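Local coordinates for protein ribokinase (PDB 6WHJ) that probably catalyses the ATP- and magnesium-dependent phosphorylation of D-ribose at its O5 position, giving D-ribose 5-phosphate and ADP, at residues Val172-Pro177 / Glu198-Glu203; Phe235-Leu240 / Asp274-Ser279; Gly244-Gln249 / Ser255-Ile260; Met285-Glu290 / Ala305-Phe310. All coordinates share one frame; numbering follows the deposited sequence.

Interaction 1 (Val172-Pro177 / Glu198-Glu203); sequences VFNPAP and ELEALE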
loop_
_atom_site.group_PDB
_atom_site.type_symbol
_atom_site.label_atom_id
_atom_site.label_comp_id
_atom_site.label_asym_id
_atom_site.label_seq_id
_atom_site.Cartn_x
_atom_site.Cartn_y
_atom_site.Cartn_z
ATOM N N VAL B 172 -9.951 -27.349 -11.504
ATOM C CA VAL B 172 -9.941 -26.095 -12.249
ATOM C C VAL B 172 -8.814 -25.230 -11.695
ATOM O O VAL B 172 -8.832 -24.860 -10.513
ATOM C CB VAL B 172 -11.286 -25.360 -12.146
ATOM C CG1 VAL B 172 -11.252 -24.056 -12.986
ATOM C CG2 VAL B 172 -12.438 -26.283 -12.554
ATOM N N PHE B 173 -7.839 -24.907 -12.548
ATOM C CA PHE B 173 -6.680 -24.108 -12.174
ATOM C C PHE B 173 -6.718 -22.768 -12.901
ATOM O O PHE B 173 -6.648 -22.720 -14.133
ATOM C CB PHE B 173 -5.386 -24.867 -12.475
ATOM C CG PHE B 173 -4.126 -24.104 -12.131
ATOM C CD1 PHE B 173 -4.004 -23.431 -10.927
ATOM C CD2 PHE B 173 -3.044 -24.107 -12.998
ATOM C CE1 PHE B 173 -2.840 -22.735 -10.609
ATOM C CE2 PHE B 173 -1.882 -23.424 -12.686
ATOM C CZ PHE B 173 -1.780 -22.735 -11.481
ATOM N N ASN B 174 -6.812 -21.679 -12.131
ATOM C CA ASN B 174 -6.740 -20.320 -12.652
ATOM C C ASN B 174 -5.370 -19.738 -12.327
ATOM O O ASN B 174 -5.141 -19.312 -11.187
ATOM C CB ASN B 174 -7.853 -19.460 -12.045
ATOM C CG ASN B 174 -7.704 -17.992 -12.364
ATOM O OD1 ASN B 174 -7.942 -17.141 -11.511
ATOM N ND2 ASN B 174 -7.286 -17.687 -13.585
ATOM N N PRO B 175 -4.432 -19.667 -13.284
ATOM C CA PRO B 175 -3.028 -19.332 -12.959
ATOM C C PRO B 175 -2.798 -17.839 -12.717
ATOM O O PRO B 175 -2.021 -17.186 -13.417
ATOM C CB PRO B 175 -2.285 -19.831 -14.204
ATOM C CG PRO B 175 -3.263 -19.551 -15.309
ATOM C CD PRO B 175 -4.623 -19.865 -14.732
ATOM N N ALA B 176 -3.441 -17.293 -11.680
ATOM C CA ALA B 176 -3.415 -15.849 -11.453
ATOM C C ALA B 176 -2.944 -15.491 -10.049
ATOM O O ALA B 176 -3.374 -16.113 -9.072
ATOM C CB ALA B 176 -4.812 -15.260 -11.680
ATOM N N PRO B 177 -2.050 -14.499 -9.905
ATOM C CA PRO B 177 -1.333 -13.800 -10.977
ATOM C C PRO B 177 -0.149 -14.614 -11.466
ATOM O O PRO B 177 0.308 -15.502 -10.748
ATOM C CB PRO B 177 -0.855 -12.517 -10.290
ATOM C CG PRO B 177 -0.622 -12.937 -8.877
ATOM C CD PRO B 177 -1.729 -13.934 -8.580
ATOM N N GLU B 198 -5.040 -13.942 -21.577
ATOM C CA GLU B 198 -4.099 -13.934 -22.697
ATOM C C GLU B 198 -2.655 -13.839 -22.212
ATOM O O GLU B 198 -1.802 -14.647 -22.602
ATOM C CB GLU B 198 -4.395 -12.789 -23.660
ATOM C CG GLU B 198 -3.987 -13.136 -25.087
ATOM C CD GLU B 198 -4.245 -12.021 -26.068
ATOM O OE1 GLU B 198 -3.695 -12.093 -27.189
ATOM O OE2 GLU B 198 -4.970 -11.064 -25.716
ATOM N N LEU B 199 -2.369 -12.860 -21.342
ATOM C CA LEU B 199 -1.003 -12.632 -20.878
ATOM C C LEU B 199 -0.502 -13.785 -20.014
ATOM O O LEU B 199 0.665 -14.185 -20.127
ATOM C CB LEU B 199 -0.937 -11.323 -20.100
ATOM C CG LEU B 199 0.416 -10.961 -19.492
ATOM C CD1 LEU B 199 1.358 -10.374 -20.534
ATOM C CD2 LEU B 199 0.239 -10.009 -18.317
ATOM N N GLU B 200 -1.361 -14.332 -19.146
ATOM C CA GLU B 200 -0.940 -15.456 -18.318
ATOM C C GLU B 200 -0.598 -16.669 -19.174
ATOM O O GLU B 200 0.355 -17.398 -18.875
ATOM C CB GLU B 200 -2.008 -15.798 -17.281
ATOM C CG GLU B 200 -2.010 -14.868 -16.086
ATOM C CD GLU B 200 -3.377 -14.688 -15.480
ATOM O OE1 GLU B 200 -3.535 -13.749 -14.675
ATOM O OE2 GLU B 200 -4.284 -15.500 -15.782
ATOM N N ALA B 201 -1.381 -16.913 -20.229
ATOM C CA ALA B 201 -1.071 -18.017 -21.132
ATOM C C ALA B 201 0.235 -17.766 -21.872
ATOM O O ALA B 201 1.009 -18.698 -22.120
ATOM C CB ALA B 201 -2.213 -18.220 -22.128
ATOM N N LEU B 202 0.503 -16.506 -22.218
ATOM C CA LEU B 202 1.715 -16.189 -22.960
ATOM C C LEU B 202 2.947 -16.300 -22.081
ATOM O O LEU B 202 4.018 -16.688 -22.560
ATOM C CB LEU B 202 1.611 -14.794 -23.566
ATOM C CG LEU B 202 0.778 -14.749 -24.845
ATOM C CD1 LEU B 202 0.661 -13.326 -25.383
ATOM C CD2 LEU B 202 1.383 -15.689 -25.885
ATOM N N GLU B 203 2.820 -15.959 -20.799
ATOM C CA GLU B 203 3.967 -16.028 -19.907
ATOM C C GLU B 203 4.297 -17.456 -19.501
ATOM O O GLU B 203 5.468 -17.767 -19.259
ATOM C CB GLU B 203 3.721 -15.184 -18.655
ATOM C CG GLU B 203 3.652 -13.690 -18.921
ATOM C CD GLU B 203 4.987 -13.001 -18.670
ATOM O OE1 GLU B 203 6.045 -13.656 -18.847
ATOM O OE2 GLU B 203 4.981 -11.806 -18.294
HETATM O O HOH W 1 -6.714 -14.906 -15.107
#
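The side-chain nitrogen of Asn174 has two acceptors: ND2 donates to the backbone carbonyl of Cys195, and also to a water 3.2 Å from ND2. That water in turn donates a hydrogen bond to OE2 of Glu200, 2.6 Å from the water oxygen, and so links two side chains whose ND2 and OE2 stand 4.3 Å apart. The rest of the contact is made by van der Waals touch. The carboxylate carbon CD of Glu200 lies 3.5 Å from the carbonyl O of Pro175, and OE1 reaches the methyl CB of Ala176 at 3.6 Å. Glu200 leaves the helix with CG beside the backbone N (chi1 -79°), then bends at chi2, which carries the carboxylate across the peptide that follows Pro175. The loop keeps a compact shape at this point: Pro175 is the centre of an inverse gamma turn, closed by Ala176 N donating to Asn174 O at 2.7 Å, and a cis peptide bond precedes Pro177. Asn197 and Glu200 match the NXXE signature of PfkB kinases, a motif associated in relatives with magnesium and phosphate binding, and Asn197 OD1 accepts from Glu200 N. Asn197 is a predicted ATP-binding residue, so the contact lies beside the predicted nucleotide site. The loop runs on from strand 170-173 of the central sheet, with Lys44 of helix 44-55 against Ala176 and Pro177, Phe184 of helix 184-188 against Pro175, and Thr32 of the second subunit against Pro177, while helix 198-205 starts just after strand 193-194.

Interaction 2 (Phe235-Leu240 / Asp274-Ser279); sequences FVLFTL and DCFIGS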
loop_
_atom_site.group_PDB
_atom_site.type_symbol
_atom_site.label_atom_id
_atom_site.label_comp_id
_atom_site.label_asym_id
_atom_site.label_seq_id
_atom_site.Cartn_x
_atom_site.Cartn_y
_atom_site.Cartn_z
ATOM N N PHE B 235 -9.507 -29.146 -21.257
ATOM C CA PHE B 235 -9.950 -27.889 -21.835
ATOM C C PHE B 235 -9.082 -26.760 -21.312
ATOM O O PHE B 235 -8.712 -26.746 -20.137
ATOM C CB PHE B 235 -11.416 -27.596 -21.502
ATOM C CG PHE B 235 -12.370 -28.598 -22.066
ATOM C CD1 PHE B 235 -12.869 -29.619 -21.274
ATOM C CD2 PHE B 235 -12.762 -28.525 -23.395
ATOM C CE1 PHE B 235 -13.741 -30.539 -21.789
ATOM C CE2 PHE B 235 -13.631 -29.449 -23.917
ATOM C CZ PHE B 235 -14.125 -30.461 -23.113
ATOM N N VAL B 236 -8.783 -25.811 -22.188
ATOM C CA VAL B 236 -8.203 -24.533 -21.807
ATOM C C VAL B 236 -9.269 -23.489 -22.074
ATOM O O VAL B 236 -9.738 -23.351 -23.210
ATOM C CB VAL B 236 -6.923 -24.221 -22.594
ATOM C CG1 VAL B 236 -6.363 -22.869 -22.173
ATOM C CG2 VAL B 236 -5.899 -25.323 -22.401
ATOM N N LEU B 237 -9.677 -22.778 -21.027
ATOM C CA LEU B 237 -10.608 -21.661 -21.151
ATOM C C LEU B 237 -9.766 -20.392 -21.151
ATOM O O LEU B 237 -9.316 -19.939 -20.095
ATOM C CB LEU B 237 -11.599 -21.657 -19.992
ATOM C CG LEU B 237 -12.935 -20.909 -20.098
ATOM C CD1 LEU B 237 -13.829 -21.301 -18.909
ATOM C CD2 LEU B 237 -12.786 -19.410 -20.209
ATOM N N PHE B 238 -9.579 -19.797 -22.328
ATOM C CA PHE B 238 -8.855 -18.532 -22.434
ATOM C C PHE B 238 -9.794 -17.399 -22.061
ATOM O O PHE B 238 -10.884 -17.280 -22.628
ATOM C CB PHE B 238 -8.331 -18.305 -23.845
ATOM C CG PHE B 238 -7.212 -19.209 -24.242
ATOM C CD1 PHE B 238 -5.908 -18.887 -23.925
ATOM C CD2 PHE B 238 -7.461 -20.366 -24.971
ATOM C CE1 PHE B 238 -4.869 -19.716 -24.308
ATOM C CE2 PHE B 238 -6.430 -21.195 -25.354
ATOM C CZ PHE B 238 -5.129 -20.873 -25.020
ATOM N N THR B 239 -9.386 -16.594 -21.089
ATOM C CA THR B 239 -10.077 -15.360 -20.743
ATOM C C THR B 239 -9.495 -14.210 -21.545
ATOM O O THR B 239 -8.291 -13.958 -21.490
ATOM C CB THR B 239 -9.964 -15.071 -19.246
ATOM O OG1 THR B 239 -10.895 -15.897 -18.537
ATOM C CG2 THR B 239 -10.216 -13.602 -18.957
ATOM N N LEU B 240 -10.352 -13.504 -22.276
ATOM C CA LEU B 240 -9.893 -12.512 -23.239
ATOM C C LEU B 240 -10.428 -11.125 -22.913
ATOM O O LEU B 240 -10.426 -10.241 -23.775
ATOM C CB LEU B 240 -10.309 -12.935 -24.645
ATOM C CG LEU B 240 -9.733 -14.287 -25.078
ATOM C CD1 LEU B 240 -10.092 -14.599 -26.528
ATOM C CD2 LEU B 240 -8.219 -14.353 -24.848
ATOM N N ASP B 274 -12.409 -12.978 -11.066
ATOM C CA ASP B 274 -12.741 -13.925 -10.015
ATOM C C ASP B 274 -14.228 -14.247 -10.020
ATOM O O ASP B 274 -14.621 -15.407 -9.848
ATOM C CB ASP B 274 -12.272 -13.388 -8.664
ATOM C CG ASP B 274 -10.754 -13.321 -8.577
ATOM O OD1 ASP B 274 -10.096 -14.127 -9.276
ATOM O OD2 ASP B 274 -10.213 -12.475 -7.823
ATOM N N CYS B 275 -15.064 -13.246 -10.269
ATOM C CA CYS B 275 -16.488 -13.511 -10.394
ATOM C C CYS B 275 -16.755 -14.444 -11.565
ATOM O O CYS B 275 -17.595 -15.344 -11.469
ATOM C CB CYS B 275 -17.245 -12.190 -10.548
ATOM S SG CYS B 275 -18.964 -12.359 -11.029
ATOM N N PHE B 276 -16.008 -14.278 -12.662
ATOM C CA PHE B 276 -16.161 -15.178 -13.800
ATOM C C PHE B 276 -15.757 -16.594 -13.424
ATOM O O PHE B 276 -16.462 -17.558 -13.741
ATOM C CB PHE B 276 -15.347 -14.684 -14.996
ATOM C CG PHE B 276 -15.474 -15.558 -16.221
ATOM C CD1 PHE B 276 -14.673 -16.682 -16.385
ATOM C CD2 PHE B 276 -16.392 -15.256 -17.208
ATOM C CE1 PHE B 276 -14.794 -17.483 -17.506
ATOM C CE2 PHE B 276 -16.513 -16.051 -18.334
ATOM C CZ PHE B 276 -15.717 -17.170 -18.482
ATOM N N ILE B 277 -14.612 -16.747 -12.758
ATOM C CA ILE B 277 -14.169 -18.089 -12.393
ATOM C C ILE B 277 -15.159 -18.727 -11.428
ATOM O O ILE B 277 -15.556 -19.888 -11.603
ATOM C CB ILE B 277 -12.743 -18.047 -11.810
ATOM C CG1 ILE B 277 -11.733 -17.640 -12.884
ATOM C CG2 ILE B 277 -12.375 -19.391 -11.194
ATOM C CD1 ILE B 277 -11.628 -18.633 -13.997
ATOM N N GLY B 278 -15.625 -17.961 -10.437
ATOM C CA GLY B 278 -16.575 -18.509 -9.478
ATOM C C GLY B 278 -17.879 -18.946 -10.126
ATOM O O GLY B 278 -18.367 -20.053 -9.873
ATOM N N SER B 279 -18.466 -18.076 -10.961
ATOM C CA SER B 279 -19.720 -18.415 -11.625
ATOM C C SER B 279 -19.547 -19.598 -12.568
ATOM O O SER B 279 -20.394 -20.500 -12.602
ATOM C CB SER B 279 -20.253 -17.208 -12.387
ATOM O OG SER B 279 -20.340 -16.100 -11.525
#
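Phe276 reaches from its helix to overlap the end of Leu237, and this pair makes most of the contact. The two side chains meet at a slant: CD2 of Leu237 lies 3.9 Å from CE1 of the Phe276 ring, and the other methyl, CD1, is 4.2 Å from the same CE1, so both branches of the leucine bear on one corner of the ring. In Phe276 the CG atom stands opposite the backbone N (chi1 -179°), which sends the ring out from the helix toward the strand. Thr239, two residues further along the strand, brings OG1 to 4.3 Å from Phe276 CE1. Within the helix, Cys275 O accepts from both Ser279 N, at 2.9 Å, and Ser279 OG, at 2.8 Å, the two donors arriving from opposite faces of the carbonyl plane. Asp274 closes the GAGD motif of the PfkB family and is the predicted proton acceptor, while Thr239 and Leu240 belong to the predicted ATP site. The packing joins helix 272-287 to strand 235-239 beside residues of the predicted active site. Ser245 of strand 245-249 touches both Leu237 and Phe276, Ala311 of helix 301-318 lies against Phe276, and Gln48 of helix 44-55 bonds to Asp274 OD1.

Interaction 3 (Gly244-Gln249 / Ser255-Ile260); sequences GSRIVQ and SRTVGI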
loop_
_atom_site.group_PDB
_atom_site.type_symbol
_atom_site.label_atom_id
_atom_site.label_comp_id
_atom_site.label_asym_id
_atom_site.label_seq_id
_atom_site.Cartn_x
_atom_site.Cartn_y
_atom_site.Cartn_z
ATOM N N GLY B 244 -14.223 -11.459 -24.555
ATOM C CA GLY B 244 -14.968 -12.619 -24.092
ATOM C C GLY B 244 -14.065 -13.762 -23.671
ATOM O O GLY B 244 -13.028 -13.527 -23.047
ATOM N N SER B 245 -14.396 -14.995 -24.047
ATOM C CA SER B 245 -13.555 -16.126 -23.681
ATOM C C SER B 245 -13.503 -17.116 -24.836
ATOM O O SER B 245 -14.198 -16.976 -25.846
ATOM C CB SER B 245 -14.036 -16.814 -22.394
ATOM O OG SER B 245 -15.448 -16.875 -22.335
ATOM N N ARG B 246 -12.638 -18.112 -24.688
ATOM C CA ARG B 246 -12.379 -19.072 -25.752
ATOM C C ARG B 246 -12.073 -20.412 -25.109
ATOM O O ARG B 246 -11.117 -20.519 -24.335
ATOM C CB ARG B 246 -11.212 -18.616 -26.624
ATOM C CG ARG B 246 -11.632 -18.101 -27.969
ATOM C CD ARG B 246 -11.946 -19.253 -28.881
ATOM N NE ARG B 246 -10.752 -20.027 -29.196
ATOM C CZ ARG B 246 -10.078 -19.935 -30.339
ATOM N NH1 ARG B 246 -10.481 -19.092 -31.282
ATOM N NH2 ARG B 246 -9.005 -20.691 -30.547
ATOM N N ILE B 247 -12.886 -21.417 -25.416
ATOM C CA ILE B 247 -12.690 -22.770 -24.909
ATOM C C ILE B 247 -12.072 -23.598 -26.025
ATOM O O ILE B 247 -12.639 -23.696 -27.118
ATOM C CB ILE B 247 -14.013 -23.385 -24.434
ATOM C CG1 ILE B 247 -14.623 -22.523 -23.335
ATOM C CG2 ILE B 247 -13.788 -24.801 -23.930
ATOM C CD1 ILE B 247 -16.067 -22.821 -23.077
ATOM N N VAL B 248 -10.923 -24.201 -25.752
ATOM C CA VAL B 248 -10.253 -25.078 -26.701
ATOM C C VAL B 248 -10.097 -26.438 -26.053
ATOM O O VAL B 248 -9.599 -26.537 -24.926
ATOM C CB VAL B 248 -8.887 -24.524 -27.143
ATOM C CG1 VAL B 248 -8.270 -25.424 -28.202
ATOM C CG2 VAL B 248 -9.034 -23.107 -27.673
ATOM N N GLN B 249 -10.523 -27.481 -26.764
ATOM C CA GLN B 249 -10.322 -28.851 -26.313
ATOM C C GLN B 249 -8.903 -29.293 -26.639
ATOM O O GLN B 249 -8.381 -28.979 -27.710
ATOM C CB GLN B 249 -11.302 -29.792 -27.008
ATOM C CG GLN B 249 -11.394 -31.156 -26.356
ATOM C CD GLN B 249 -12.610 -31.925 -26.807
ATOM O OE1 GLN B 249 -13.339 -31.491 -27.696
ATOM N NE2 GLN B 249 -12.871 -33.050 -26.155
ATOM N N SER B 255 -13.188 -25.763 -30.714
ATOM C CA SER B 255 -13.211 -24.449 -30.102
ATOM C C SER B 255 -14.651 -23.971 -29.968
ATOM O O SER B 255 -15.487 -24.240 -30.841
ATOM C CB SER B 255 -12.346 -23.481 -30.937
ATOM O OG SER B 255 -12.583 -22.128 -30.624
ATOM N N ARG B 256 -14.942 -23.283 -28.858
ATOM C CA ARG B 256 -16.211 -22.590 -28.663
ATOM C C ARG B 256 -15.916 -21.163 -28.218
ATOM O O ARG B 256 -15.169 -20.951 -27.259
ATOM C CB ARG B 256 -17.087 -23.312 -27.627
ATOM C CG ARG B 256 -17.563 -24.714 -28.048
ATOM C CD ARG B 256 -18.396 -24.691 -29.320
ATOM N NE ARG B 256 -19.006 -25.987 -29.622
ATOM C CZ ARG B 256 -18.433 -26.953 -30.343
ATOM N NH1 ARG B 256 -17.220 -26.798 -30.860
ATOM N NH2 ARG B 256 -19.080 -28.090 -30.553
ATOM N N THR B 257 -16.520 -20.193 -28.894
ATOM C CA THR B 257 -16.359 -18.781 -28.561
ATOM C C THR B 257 -17.539 -18.341 -27.704
ATOM O O THR B 257 -18.691 -18.656 -28.023
ATOM C CB THR B 257 -16.272 -17.926 -29.832
ATOM O OG1 THR B 257 -14.978 -18.071 -30.431
ATOM C CG2 THR B 257 -16.509 -16.460 -29.521
ATOM N N VAL B 258 -17.254 -17.616 -26.625
ATOM C CA VAL B 258 -18.277 -17.154 -25.690
ATOM C C VAL B 258 -18.082 -15.654 -25.526
ATOM O O VAL B 258 -17.191 -15.218 -24.788
ATOM C CB VAL B 258 -18.198 -17.869 -24.331
ATOM C CG1 VAL B 258 -19.267 -17.343 -23.381
ATOM C CG2 VAL B 258 -18.328 -19.377 -24.490
ATOM N N GLY B 259 -18.916 -14.862 -26.193
ATOM C CA GLY B 259 -18.788 -13.422 -26.136
ATOM C C GLY B 259 -19.142 -12.849 -24.775
ATOM O O GLY B 259 -19.752 -13.493 -23.922
ATOM N N ILE B 260 -18.734 -11.596 -24.565
ATOM C CA ILE B 260 -19.132 -10.898 -23.354
ATOM C C ILE B 260 -20.642 -10.703 -23.362
ATOM O O ILE B 260 -21.291 -10.674 -24.414
ATOM C CB ILE B 260 -18.417 -9.540 -23.202
ATOM C CG1 ILE B 260 -18.826 -8.589 -24.321
ATOM C CG2 ILE B 260 -16.906 -9.701 -23.137
ATOM C CD1 ILE B 260 -18.181 -7.224 -24.205
HETATM O O HOH W 2 -16.939 -14.676 -22.154
#
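A beta hairpin, strands 245-249 and 255-258, forms the outer end of the nine-stranded sheet, with axes 4.8 Å apart and running antiparallel at 167°. Two hydrogen-bonded pairs hold it. Ile247 and Arg256 exchange bonds that lie in the carbonyl planes, Ile247 N to Arg256 O at 3.0 Å and Arg256 N to Ile247 O at 2.9 Å. At Ser245 and Val258 the exchange is less regular, for Val258 N sits above the plane of the Ser245 carbonyl, with an N-to-O distance of 3.2 Å. A water donates to Val258 O and is 2.7 Å from Ser245 OG, so this pair is also joined through solvent. The face carrying Ser245, Ile247, Arg256 and Val258 turns to helix 301-318, where Ile301 and Ile304 meet Ile247 and Ser312 meets Val258; Arg256 forms salt bridges through NH1 with Glu254 and through NE with Asp302. Gly244, ahead of the strand, belongs to the predicted ATP site; its backbone angles (phi 96°) suit a residue without a side chain, and its CA lies 3.5 Å from Val258 O. On the other face, Arg246 bends at chi2 and chi3 so that Ser255 OG lies over one face of its guanidinium, toward the rim, 3.1 Å above the plane. NH1 of the same group forms a salt bridge with Asp216, and Arg246 CD passes 3.6 Å from Thr257 OG1.

Interaction 4 (Met285-Glu290 / Ala305-Phe310); sequences MELAEE and AEAARF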
loop_
_atom_site.group_PDB
_atom_site.type_symbol
_atom_site.label_atom_id
_atom_site.label_comp_id
_atom_site.label_asym_id
_atom_site.label_seq_id
_atom_site.Cartn_x
_atom_site.Cartn_y
_atom_site.Cartn_z
ATOM N N MET B 285 -20.525 -27.125 -11.937
ATOM C CA MET B 285 -20.939 -28.097 -10.934
ATOM C C MET B 285 -22.412 -28.458 -11.082
ATOM O O MET B 285 -22.795 -29.610 -10.854
ATOM C CB MET B 285 -20.656 -27.546 -9.532
ATOM C CG MET B 285 -21.011 -28.486 -8.389
ATOM S SD MET B 285 -22.714 -28.246 -7.818
ATOM C CE MET B 285 -22.647 -26.521 -7.351
ATOM N N GLU B 286 -23.249 -27.497 -11.480
ATOM C CA GLU B 286 -24.675 -27.777 -11.613
ATOM C C GLU B 286 -24.958 -28.639 -12.834
ATOM O O GLU B 286 -25.792 -29.547 -12.777
ATOM C CB GLU B 286 -25.467 -26.475 -11.684
ATOM C CG GLU B 286 -25.605 -25.774 -10.351
ATOM C CD GLU B 286 -26.201 -24.381 -10.471
ATOM O OE1 GLU B 286 -26.499 -23.951 -11.610
ATOM O OE2 GLU B 286 -26.395 -23.729 -9.417
ATOM N N LEU B 287 -24.259 -28.380 -13.943
ATOM C CA LEU B 287 -24.477 -29.174 -15.148
ATOM C C LEU B 287 -24.048 -30.625 -14.954
ATOM O O LEU B 287 -24.574 -31.518 -15.629
ATOM C CB LEU B 287 -23.733 -28.546 -16.328
ATOM C CG LEU B 287 -24.262 -27.185 -16.794
ATOM C CD1 LEU B 287 -23.318 -26.551 -17.799
ATOM C CD2 LEU B 287 -25.681 -27.284 -17.357
ATOM N N ALA B 288 -23.105 -30.875 -14.043
ATOM C CA ALA B 288 -22.682 -32.230 -13.723
ATOM C C ALA B 288 -23.726 -33.005 -12.935
ATOM O O ALA B 288 -23.623 -34.232 -12.854
ATOM C CB ALA B 288 -21.365 -32.195 -12.950
ATOM N N GLU B 289 -24.732 -32.334 -12.379
ATOM C CA GLU B 289 -25.820 -32.996 -11.667
ATOM C C GLU B 289 -27.081 -33.143 -12.498
ATOM O O GLU B 289 -27.835 -34.103 -12.306
ATOM C CB GLU B 289 -26.222 -32.204 -10.422
ATOM C CG GLU B 289 -25.346 -32.304 -9.231
ATOM C CD GLU B 289 -25.855 -31.394 -8.145
ATOM O OE1 GLU B 289 -26.615 -30.459 -8.470
ATOM O OE2 GLU B 289 -25.542 -31.635 -6.966
ATOM N N GLU B 290 -27.316 -32.203 -13.410
ATOM C CA GLU B 290 -28.535 -32.115 -14.198
ATOM C C GLU B 290 -28.443 -32.913 -15.478
ATOM O O GLU B 290 -29.096 -32.561 -16.471
ATOM C CB GLU B 290 -28.827 -30.650 -14.513
ATOM C CG GLU B 290 -28.960 -29.775 -13.285
ATOM C CD GLU B 290 -28.956 -28.300 -13.626
ATOM O OE1 GLU B 290 -28.861 -27.966 -14.831
ATOM O OE2 GLU B 290 -29.035 -27.477 -12.687
ATOM N N ALA B 305 -19.037 -24.909 -22.610
ATOM C CA ALA B 305 -19.476 -23.649 -23.199
ATOM C C ALA B 305 -20.687 -23.084 -22.466
ATOM O O ALA B 305 -20.752 -21.875 -22.221
ATOM C CB ALA B 305 -19.791 -23.836 -24.681
ATOM N N GLU B 306 -21.635 -23.939 -22.068
ATOM C CA GLU B 306 -22.807 -23.428 -21.366
ATOM C C GLU B 306 -22.426 -22.845 -20.008
ATOM O O GLU B 306 -22.974 -21.818 -19.592
ATOM C CB GLU B 306 -23.870 -24.518 -21.211
ATOM C CG GLU B 306 -25.138 -23.984 -20.542
ATOM C CD GLU B 306 -26.225 -25.023 -20.358
ATOM O OE1 GLU B 306 -27.103 -24.803 -19.494
ATOM O OE2 GLU B 306 -26.217 -26.046 -21.080
ATOM N N ALA B 307 -21.479 -23.472 -19.310
ATOM C CA ALA B 307 -21.014 -22.917 -18.044
ATOM C C ALA B 307 -20.369 -21.550 -18.247
ATOM O O ALA B 307 -20.553 -20.639 -17.434
ATOM C CB ALA B 307 -20.040 -23.890 -17.375
ATOM N N ALA B 308 -19.635 -21.375 -19.348
ATOM C CA ALA B 308 -18.976 -20.098 -19.604
ATOM C C ALA B 308 -19.957 -19.011 -20.041
ATOM O O ALA B 308 -19.752 -17.836 -19.709
ATOM C CB ALA B 308 -17.878 -20.281 -20.653
ATOM N N ARG B 309 -21.034 -19.374 -20.755
ATOM C CA ARG B 309 -22.070 -18.388 -21.061
ATOM C C ARG B 309 -22.676 -17.834 -19.781
ATOM O O ARG B 309 -22.902 -16.626 -19.657
ATOM C CB ARG B 309 -23.173 -18.996 -21.932
ATOM C CG ARG B 309 -22.821 -19.182 -23.392
ATOM C CD ARG B 309 -24.045 -19.628 -24.207
ATOM N NE ARG B 309 -24.301 -21.072 -24.150
ATOM C CZ ARG B 309 -23.736 -21.962 -24.961
ATOM N NH1 ARG B 309 -22.874 -21.566 -25.889
ATOM N NH2 ARG B 309 -24.021 -23.248 -24.843
ATOM N N PHE B 310 -22.928 -18.712 -18.814
ATOM C CA PHE B 310 -23.432 -18.288 -17.518
ATOM C C PHE B 310 -22.430 -17.377 -16.825
ATOM O O PHE B 310 -22.795 -16.311 -16.314
ATOM C CB PHE B 310 -23.728 -19.544 -16.696
ATOM C CG PHE B 310 -24.250 -19.296 -15.314
ATOM C CD1 PHE B 310 -25.606 -19.177 -15.086
ATOM C CD2 PHE B 310 -23.391 -19.270 -14.231
ATOM C CE1 PHE B 310 -26.093 -18.989 -13.802
ATOM C CE2 PHE B 310 -23.870 -19.087 -12.954
ATOM C CZ PHE B 310 -25.217 -18.942 -12.738
#
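The backbones of 285-290 and 305-310 come nearest at Leu287 and Ala307, whose CA atoms are 7.7 Å apart, and side chains make the contact between them. In 285-290 the carbonyl of Glu286 accepts from two amides, Glu289 N at 3.0 Å and Glu290 N at 3.1 Å. Leu287 carries the packing with both methyls. CD1 sits 4.2 Å from CB of Ala307 and 4.0 Å from CB of Glu306, while CD2 lies 3.6 Å from OE1 of Glu306. Here helix 272-287, which begins within the GAGD motif, packs with its C-terminal part against helix 301-318 of the same PfkB-type domain, well away from the predicted sites. A chi1 of -177° turns Glu306 CG away from its own amide nitrogen, and the chain stays extended beyond it, so its aliphatic part and carboxylate cross the Leu287 branches at an angle. The polar end is held by Arg283, one turn earlier in helix 272-287, whose NH2 forms a salt bridge with Glu306 OE1 and whose NH1 forms another with Glu286 OE1. Glu290 OE1 lies 5.9 Å from Glu306 OE1, a like-charge proximity that Arg283 would tend to offset.

All four contacts fall inside one PfkB kinase domain. Interactions 1, 2 and 3 reach the same nine-stranded sheet, interaction 1 at a central strand and interaction 3 at an outer edge. Along the chain interaction 1 closes first; interaction 3 is nested inside the loop closed by interaction 2, and interaction 4 comes last. Centres of interactions 1 and 2, and of 2 and 3, are about 10 Å apart, the latter pair joined through neighbouring strands 235-239 and 245-249. Interactions 2 and 4 share helix 272-287, and Ile247 and Val258 of interaction 3 pack on helix 301-318 of interaction 4. Helix 272-287 thus runs from the predicted active site, at interaction 2, to a helix-helix contact away from it, at interaction 4.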